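Local coordinates for protein endoglucanase, family GH5 (Zobellia galactanivorans, PDB 6GL2) that probably hydrolyses beta-glucan chains of hemicellulose such as mixed-linked glucan, as a glycoside hydrolase of family GH5, at residues E16-M21 with N268-M273; P65-F70 with I106-T111; D125-V130 with Q178-A183. One frame throughout, in Å; residues are numbered along the deposited sequence.

All three contacts belong to one closed barrel of eight parallel strands, a TIM barrel. Contact 1 sets helix 14-20 against the start of strand 271-276. Its two segments lie far apart in sequence, and both other contacts fall between them along the chain. Contact 2 joins the loops that follow the neighbouring strands 61-64 and 101-105. Contact 3 then pairs helices 117-137 and 167-186 outside the barrel wall. Contacts 1 and 2 lie on opposite sides of the chain's centre, with their own centres 25 Å apart. Contacts 2 and 3 have centres 14 Å apart and touch through Ile106 and Leu127. Contact 1 thus lies where strand 271-276 begins, contact 2 just past C-terminal strand ends.

Contact 1: residues E16-M21 with N268-M273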
# COMPACT_ATOMS: atom_id res chain seq x y z
N GLU A 16 -0.49 -12.00 -13.77
CA GLU A 16 -0.92 -11.19 -14.87
C GLU A 16 -1.68 -9.93 -14.39
O GLU A 16 -1.61 -8.91 -15.05
CB GLU A 16 -1.74 -12.03 -15.83
CG GLU A 16 -2.12 -11.30 -17.09
CD GLU A 16 -0.95 -10.67 -17.88
OE1 GLU A 16 0.11 -11.33 -18.17
OE2 GLU A 16 -1.08 -9.46 -18.21
N PHE A 17 -2.47 -10.11 -13.35
CA PHE A 17 -3.15 -8.94 -12.73
C PHE A 17 -2.14 -7.88 -12.31
O PHE A 17 -2.36 -6.68 -12.65
CB PHE A 17 -3.94 -9.49 -11.61
CG PHE A 17 -4.83 -8.48 -10.92
CD1 PHE A 17 -4.35 -7.63 -9.90
CD2 PHE A 17 -6.19 -8.39 -11.24
CE1 PHE A 17 -5.19 -6.73 -9.28
CE2 PHE A 17 -7.04 -7.49 -10.62
CZ PHE A 17 -6.52 -6.68 -9.61
N VAL A 18 -1.04 -8.23 -11.70
CA VAL A 18 -0.09 -7.27 -11.25
C VAL A 18 0.60 -6.57 -12.39
O VAL A 18 0.92 -5.43 -12.36
CB VAL A 18 0.89 -7.88 -10.19
CG1 VAL A 18 2.11 -7.03 -9.93
CG2 VAL A 18 0.11 -8.15 -8.90
N LEU A 19 0.90 -7.36 -13.48
CA LEU A 19 1.38 -6.67 -14.70
C LEU A 19 0.37 -5.62 -15.18
O LEU A 19 0.76 -4.49 -15.58
CB LEU A 19 1.70 -7.65 -15.83
CG LEU A 19 2.84 -8.62 -15.52
CD1 LEU A 19 2.98 -9.54 -16.72
CD2 LEU A 19 4.13 -7.92 -15.31
N ASP A 20 -0.90 -6.01 -15.22
CA ASP A 20 -1.95 -5.07 -15.70
C ASP A 20 -2.10 -3.80 -14.81
O ASP A 20 -2.44 -2.77 -15.33
CB ASP A 20 -3.29 -5.78 -15.70
CG ASP A 20 -3.42 -6.84 -16.79
OD1 ASP A 20 -2.50 -7.00 -17.61
OD2 ASP A 20 -4.46 -7.56 -16.70
N MET A 21 -1.67 -3.91 -13.57
CA MET A 21 -1.72 -2.77 -12.62
C MET A 21 -0.71 -1.65 -13.09
O MET A 21 -0.82 -0.53 -12.57
CB MET A 21 -1.43 -3.20 -11.21
CG MET A 21 -2.54 -3.98 -10.59
SD MET A 21 -2.11 -4.64 -8.96
CE MET A 21 -1.99 -3.15 -7.97
N ASN A 268 5.56 -18.68 -5.70
CA ASN A 268 4.64 -18.46 -6.82
C ASN A 268 3.54 -17.43 -6.54
O ASN A 268 2.35 -17.72 -6.70
CB ASN A 268 4.01 -19.81 -7.27
CG ASN A 268 3.23 -19.67 -8.58
OD1 ASN A 268 2.27 -20.44 -8.85
ND2 ASN A 268 3.57 -18.65 -9.39
N ARG A 269 4.03 -16.31 -6.00
CA ARG A 269 3.15 -15.18 -5.68
C ARG A 269 3.57 -13.96 -6.44
O ARG A 269 4.74 -13.70 -6.65
CB ARG A 269 3.21 -14.88 -4.23
CG ARG A 269 2.69 -15.92 -3.31
CD ARG A 269 1.17 -15.90 -3.28
NE ARG A 269 0.59 -17.06 -2.63
CZ ARG A 269 -0.70 -17.33 -2.65
NH1 ARG A 269 -1.58 -16.44 -3.12
NH2 ARG A 269 -1.11 -18.45 -2.09
N ALA A 270 2.62 -13.06 -6.71
CA ALA A 270 2.92 -11.76 -7.31
C ALA A 270 3.09 -10.73 -6.16
O ALA A 270 2.62 -10.98 -5.08
CB ALA A 270 1.73 -11.35 -8.22
N VAL A 271 3.84 -9.70 -6.48
CA VAL A 271 4.24 -8.68 -5.54
C VAL A 271 3.86 -7.31 -6.04
O VAL A 271 4.20 -6.88 -7.14
CB VAL A 271 5.74 -8.74 -5.25
CG1 VAL A 271 6.16 -7.72 -4.17
CG2 VAL A 271 6.12 -10.18 -4.77
N VAL A 272 3.27 -6.53 -5.08
CA VAL A 272 3.06 -5.04 -5.28
C VAL A 272 3.91 -4.31 -4.26
O VAL A 272 3.81 -4.57 -3.07
CB VAL A 272 1.58 -4.72 -5.14
CG1 VAL A 272 1.40 -3.21 -5.18
CG2 VAL A 272 0.75 -5.31 -6.23
N MET A 273 4.81 -3.49 -4.77
CA MET A 273 5.62 -2.61 -3.97
C MET A 273 4.79 -1.36 -3.69
O MET A 273 4.81 -0.40 -4.41
CB MET A 273 6.89 -2.19 -4.69
CG MET A 273 7.86 -1.48 -3.79
SD MET A 273 8.67 -2.49 -2.57
CE MET A 273 9.84 -3.38 -3.56
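Val18 and Met21 of helix 14-20 pack against Ala270 and Val272 at the start of strand 271-276. The strand is the seventh of the eight in this TIM barrel, and the helix precedes the first. Helix 14-20 thus packs at the N-terminal end of the barrel. Val18 is the main bump. Its CG2 enters the dip between two small apolar groups, 3.7 Å from Ala270 CB and 4.0 Å from Val272 CG2. The isopropyl group of Val18 is turned with CG1 anti to the backbone N (chi1 166°). This leaves CG2 anti to the carbonyl carbon, and the two methyls meet different parts of the other segment. CG1 touches the backbone, 3.5 Å from the carbonyl oxygen of Val271. The CB of Val271 points away from helix 14-20, and its side chain touches Ile259 and Phe263 of helix 246-266. Helix 14-20 therefore meets the strand through Ala270 and Val272, whose CB atoms both point toward it, and through the peptide oxygen between them.

Met21 adds a second bump one turn further on. Its chain bends at chi3, and its side chain crosses that of Val272 at about a right angle. No hydrogen bond joins the two segments; the contact is apolar and buried. Ile223 of strand 222-227 and Cys304 of strand 304-307 each touch both Val18 and Val272, so the neighbouring strands of the barrel share in this packing. Val272 CG2 is the common point of the two bumps: it meets Val18 CG2 and also lies 4.0 Å from Met21 SD and 3.9 Å from Met21 CE.

Contact 2: residues P65-F70 with I106-T111; sequences PVTWKF and IHHDET
Asp109 reaches across to the backbone of Trp68 and Lys69 with both carboxylate oxygens. OD2 takes the N-H of Trp68 on its syn lone pair, 2.9 Å from Trp68 N and nearly straight at 169°. OD1 lies 2.7 Å from Lys69 N, but that bond is bent and weak. OD2 also lies at the edge of the Trp68 ring, near its plane. Ile106 CG1 comes to the same ring 3.8 Å from Trp68 CD1, and the two side chains cross at about a right angle.

Two backbone N-H groups of 106-111 donate across the contact, one to a side chain and one to a carbonyl. His108 N donates to the hydroxyl of Thr67, with 3.0 Å between His108 N and Thr67 OG1. The hydroxyl lies beside the backbone N of Thr67 (chi1 -67°), where it also bonds to Asp32 O. His107 N donates to Val66 O over 2.8 Å, from above the carbonyl plane. Beside it, Pro65 CB sits over one face of the His107 ring in a CH-pi contact, 3.7 Å from the ring centroid.

The second shell fixes these groups. Trp112 NE1 bonds to Asp109 OD1, giving that oxygen another donor. Asn105 serves both segments: its side chain bonds to Val66 N and to His107 ND1, and its carbonyl oxygen accepts from Trp68 NE1. Helix 82-96 packs on Val66 and Trp68, while helix 117-137 packs on Ile106. The arrangement joins the loops after the second and third strands of a TIM barrel, at the C-terminal ends of the strands, the end that carries the active site in GH5 enzymes.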
# COMPACT_ATOMS: atom_id res chain seq x y z
N PRO A 65 -4.84 5.05 0.54
CA PRO A 65 -4.71 4.61 1.95
C PRO A 65 -5.75 5.34 2.83
O PRO A 65 -6.07 6.48 2.63
CB PRO A 65 -3.28 5.10 2.24
CG PRO A 65 -3.04 6.25 1.34
CD PRO A 65 -3.77 5.90 0.12
N VAL A 66 -6.32 4.54 3.73
CA VAL A 66 -7.39 5.12 4.55
C VAL A 66 -7.10 4.71 5.98
O VAL A 66 -6.88 3.55 6.33
CB VAL A 66 -8.77 4.52 4.17
CG1 VAL A 66 -9.88 5.09 5.05
CG2 VAL A 66 -9.11 4.79 2.69
N THR A 67 -7.18 5.69 6.86
CA THR A 67 -7.12 5.51 8.33
C THR A 67 -8.57 5.55 8.82
O THR A 67 -9.32 6.47 8.48
CB THR A 67 -6.23 6.55 9.01
OG1 THR A 67 -4.88 6.31 8.60
CG2 THR A 67 -6.36 6.48 10.57
N TRP A 68 -8.97 4.53 9.54
CA TRP A 68 -10.38 4.33 9.92
C TRP A 68 -10.63 4.72 11.36
O TRP A 68 -11.78 4.91 11.71
CB TRP A 68 -10.78 2.84 9.69
CG TRP A 68 -10.63 2.45 8.27
CD1 TRP A 68 -9.50 1.96 7.65
CD2 TRP A 68 -11.61 2.52 7.20
NE1 TRP A 68 -9.73 1.75 6.34
CE2 TRP A 68 -10.99 2.05 6.00
CE3 TRP A 68 -12.93 2.96 7.16
CZ2 TRP A 68 -11.64 2.03 4.77
CZ3 TRP A 68 -13.58 2.96 5.92
CH2 TRP A 68 -12.95 2.43 4.78
N LYS A 69 -9.62 4.81 12.20
CA LYS A 69 -9.78 4.98 13.67
C LYS A 69 -10.76 6.07 14.07
O LYS A 69 -11.63 5.85 14.92
CB LYS A 69 -8.39 5.19 14.31
CG LYS A 69 -8.51 5.32 15.84
CD LYS A 69 -7.18 5.46 16.52
CE LYS A 69 -7.33 5.85 18.01
NZ LYS A 69 -8.76 6.13 18.43
N PHE A 70 -10.69 7.20 13.45
CA PHE A 70 -11.52 8.28 13.91
C PHE A 70 -12.95 8.15 13.46
O PHE A 70 -13.77 9.05 13.70
CB PHE A 70 -10.90 9.61 13.51
CG PHE A 70 -9.58 9.86 14.18
CD1 PHE A 70 -9.58 10.39 15.43
CD2 PHE A 70 -8.39 9.56 13.58
CE1 PHE A 70 -8.40 10.63 16.07
CE2 PHE A 70 -7.18 9.74 14.23
CZ PHE A 70 -7.24 10.28 15.48
N ILE A 106 -6.41 -0.54 5.24
CA ILE A 106 -6.37 -0.03 6.60
C ILE A 106 -4.99 0.51 6.85
O ILE A 106 -4.01 -0.27 6.75
CB ILE A 106 -6.78 -1.12 7.64
CG1 ILE A 106 -8.19 -1.55 7.46
CG2 ILE A 106 -6.50 -0.58 9.03
CD1 ILE A 106 -8.70 -2.60 8.46
N HIS A 107 -4.83 1.77 7.15
CA HIS A 107 -3.53 2.44 7.13
C HIS A 107 -2.98 2.74 8.50
O HIS A 107 -2.54 1.76 9.20
CB HIS A 107 -3.57 3.69 6.18
CG HIS A 107 -2.25 4.08 5.66
ND1 HIS A 107 -1.65 3.39 4.65
CD2 HIS A 107 -1.40 5.07 6.05
CE1 HIS A 107 -0.48 4.01 4.39
NE2 HIS A 107 -0.29 4.96 5.28
N HIS A 108 -3.19 3.90 9.11
CA HIS A 108 -2.52 4.30 10.39
C HIS A 108 -3.41 3.93 11.50
O HIS A 108 -3.78 4.73 12.40
CB HIS A 108 -2.21 5.80 10.49
CG HIS A 108 -1.11 6.28 9.58
ND1 HIS A 108 0.08 5.60 9.34
CD2 HIS A 108 -1.07 7.42 8.79
CE1 HIS A 108 0.84 6.36 8.51
NE2 HIS A 108 0.15 7.44 8.17
N ASP A 109 -3.68 2.65 11.65
CA ASP A 109 -4.67 2.09 12.61
C ASP A 109 -3.99 1.21 13.64
O ASP A 109 -4.61 0.36 14.30
CB ASP A 109 -5.82 1.43 11.84
CG ASP A 109 -6.80 2.47 11.30
OD1 ASP A 109 -7.49 3.09 12.18
OD2 ASP A 109 -6.89 2.60 10.11
N GLU A 110 -2.67 1.37 13.78
CA GLU A 110 -1.87 0.49 14.67
C GLU A 110 -2.37 0.55 16.13
O GLU A 110 -2.25 -0.46 16.82
CB GLU A 110 -0.40 0.95 14.65
CG GLU A 110 0.38 0.86 13.37
CD GLU A 110 0.01 1.89 12.29
OE1 GLU A 110 -0.48 3.03 12.58
OE2 GLU A 110 0.25 1.50 11.11
N THR A 111 -2.99 1.64 16.59
CA THR A 111 -3.35 1.77 18.02
C THR A 111 -4.41 0.75 18.38
O THR A 111 -4.46 0.37 19.57
CB THR A 111 -3.78 3.14 18.38
OG1 THR A 111 -4.84 3.61 17.51
CG2 THR A 111 -2.53 4.10 18.27

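Contact 3: residues D125-V130 with Q178-A183; sequences DELSKV and QVSVDA
Val179 turns its CG1 anti to the backbone N (chi1 165°) and so directs that methyl onto helix 117-137 at Leu127 and Ser128. Ser128 has its OG anti to its own backbone N (chi1 -176°), which places the hydroxyl within reach of a bridging water. The CG1 methyl of Val179 settles on the backbone of Ser128, 3.5 Å from Ser128 N. It also lies 3.7 Å from Ser128 CB and 4.1 Å from Leu127 CB.

A second point of contact lies one turn further along helix 167-186. Ala183 CB points toward the other helix and lies 3.7 Å from Ser128 O. Its small side chain fits the close spacing there, where Ser128 and Ala183 have the nearest CA atoms. Leu127 forms the inner part of the contact. Its CD1 packs 3.7 Å from Ser180 OG; that hydroxyl is hydrogen-bonded to Tyr176 O in its own helix.

No direct hydrogen bond crosses between the segments. One water spans them instead. It donates to Val179 O and is also hydrogen-bonded to Ser128 OG, 2.9 Å from that oxygen.

The two helix segments run in nearly the same direction, 26° apart, and their axes approach to 8.5 Å. They belong to the helices that follow the third and fourth barrel strands, 101-105 and 145-148. Further down helix 117-137, Trp131 touches Ser180 and Ala183, while Leu127 packs inward on Ile106 just past strand 101-105.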
# COMPACT_ATOMS: atom_id res chain seq x y z
N ASP A 125 -11.23 -9.51 16.98
CA ASP A 125 -12.67 -9.25 17.00
C ASP A 125 -13.04 -7.95 16.19
O ASP A 125 -13.95 -7.92 15.38
CB ASP A 125 -13.20 -9.12 18.43
CG ASP A 125 -13.17 -10.44 19.26
OD1 ASP A 125 -13.05 -11.57 18.75
OD2 ASP A 125 -13.16 -10.19 20.53
N GLU A 126 -12.31 -6.88 16.50
CA GLU A 126 -12.52 -5.59 15.84
C GLU A 126 -12.21 -5.67 14.36
O GLU A 126 -13.02 -5.18 13.55
CB GLU A 126 -11.70 -4.48 16.52
CG GLU A 126 -12.06 -3.15 15.86
CD GLU A 126 -11.59 -1.92 16.63
OE1 GLU A 126 -10.90 -2.06 17.65
OE2 GLU A 126 -11.95 -0.83 16.08
N LEU A 127 -11.11 -6.29 14.00
CA LEU A 127 -10.74 -6.39 12.58
C LEU A 127 -11.75 -7.11 11.75
O LEU A 127 -12.05 -6.74 10.66
CB LEU A 127 -9.38 -7.07 12.41
CG LEU A 127 -8.14 -6.28 12.32
CD1 LEU A 127 -7.00 -7.28 12.04
CD2 LEU A 127 -8.26 -5.28 11.14
N SER A 128 -12.30 -8.19 12.31
CA SER A 128 -13.30 -8.95 11.59
C SER A 128 -14.52 -8.06 11.30
O SER A 128 -15.02 -8.05 10.16
CB SER A 128 -13.76 -10.14 12.47
OG SER A 128 -14.65 -10.92 11.73
N LYS A 129 -14.97 -7.29 12.27
CA LYS A 129 -16.14 -6.42 12.15
C LYS A 129 -15.83 -5.30 11.13
O LYS A 129 -16.66 -4.93 10.26
CB LYS A 129 -16.53 -5.77 13.45
CG LYS A 129 -17.25 -6.68 14.43
CD LYS A 129 -18.49 -7.28 13.85
CE LYS A 129 -19.19 -8.19 14.86
NZ LYS A 129 -20.34 -8.94 14.26
N VAL A 130 -14.64 -4.68 11.20
CA VAL A 130 -14.28 -3.56 10.34
C VAL A 130 -14.15 -4.07 8.92
O VAL A 130 -14.70 -3.44 8.02
CB VAL A 130 -13.02 -2.87 10.87
CG1 VAL A 130 -12.45 -1.85 9.83
CG2 VAL A 130 -13.37 -2.15 12.18
N GLN A 178 -5.21 -13.33 8.69
CA GLN A 178 -6.17 -14.47 8.61
C GLN A 178 -7.59 -13.99 8.89
O GLN A 178 -8.46 -14.33 8.05
CB GLN A 178 -5.73 -15.58 9.58
CG GLN A 178 -6.66 -16.81 9.57
CD GLN A 178 -6.51 -17.73 8.44
OE1 GLN A 178 -7.56 -18.18 7.86
NE2 GLN A 178 -5.31 -18.04 8.06
N VAL A 179 -7.77 -13.25 9.94
CA VAL A 179 -9.09 -12.70 10.30
C VAL A 179 -9.61 -11.86 9.14
O VAL A 179 -10.81 -11.88 8.82
CB VAL A 179 -9.03 -11.84 11.57
CG1 VAL A 179 -10.27 -11.00 11.71
CG2 VAL A 179 -8.81 -12.74 12.77
N SER A 180 -8.77 -11.00 8.57
CA SER A 180 -9.16 -10.01 7.58
C SER A 180 -9.51 -10.66 6.27
O SER A 180 -10.55 -10.36 5.64
CB SER A 180 -8.09 -9.01 7.40
OG SER A 180 -7.75 -8.30 8.57
N VAL A 181 -8.68 -11.54 5.76
CA VAL A 181 -9.02 -12.29 4.55
C VAL A 181 -10.31 -13.07 4.74
O VAL A 181 -11.18 -13.07 3.89
CB VAL A 181 -7.85 -13.17 4.07
CG1 VAL A 181 -8.26 -14.19 2.98
CG2 VAL A 181 -6.67 -12.32 3.63
N ASP A 182 -10.41 -13.80 5.86
CA ASP A 182 -11.60 -14.58 6.09
C ASP A 182 -12.84 -13.68 6.09
O ASP A 182 -13.89 -14.05 5.53
CB ASP A 182 -11.47 -15.37 7.39
CG ASP A 182 -10.52 -16.52 7.33
OD1 ASP A 182 -10.13 -16.99 6.29
OD2 ASP A 182 -10.26 -17.06 8.46
N ALA A 183 -12.77 -12.53 6.75
CA ALA A 183 -13.91 -11.66 6.78
C ALA A 183 -14.31 -11.21 5.37
O ALA A 183 -15.49 -11.14 5.00
CB ALA A 183 -13.63 -10.41 7.66
O HOH W 1 -13.07 -12.87 10.23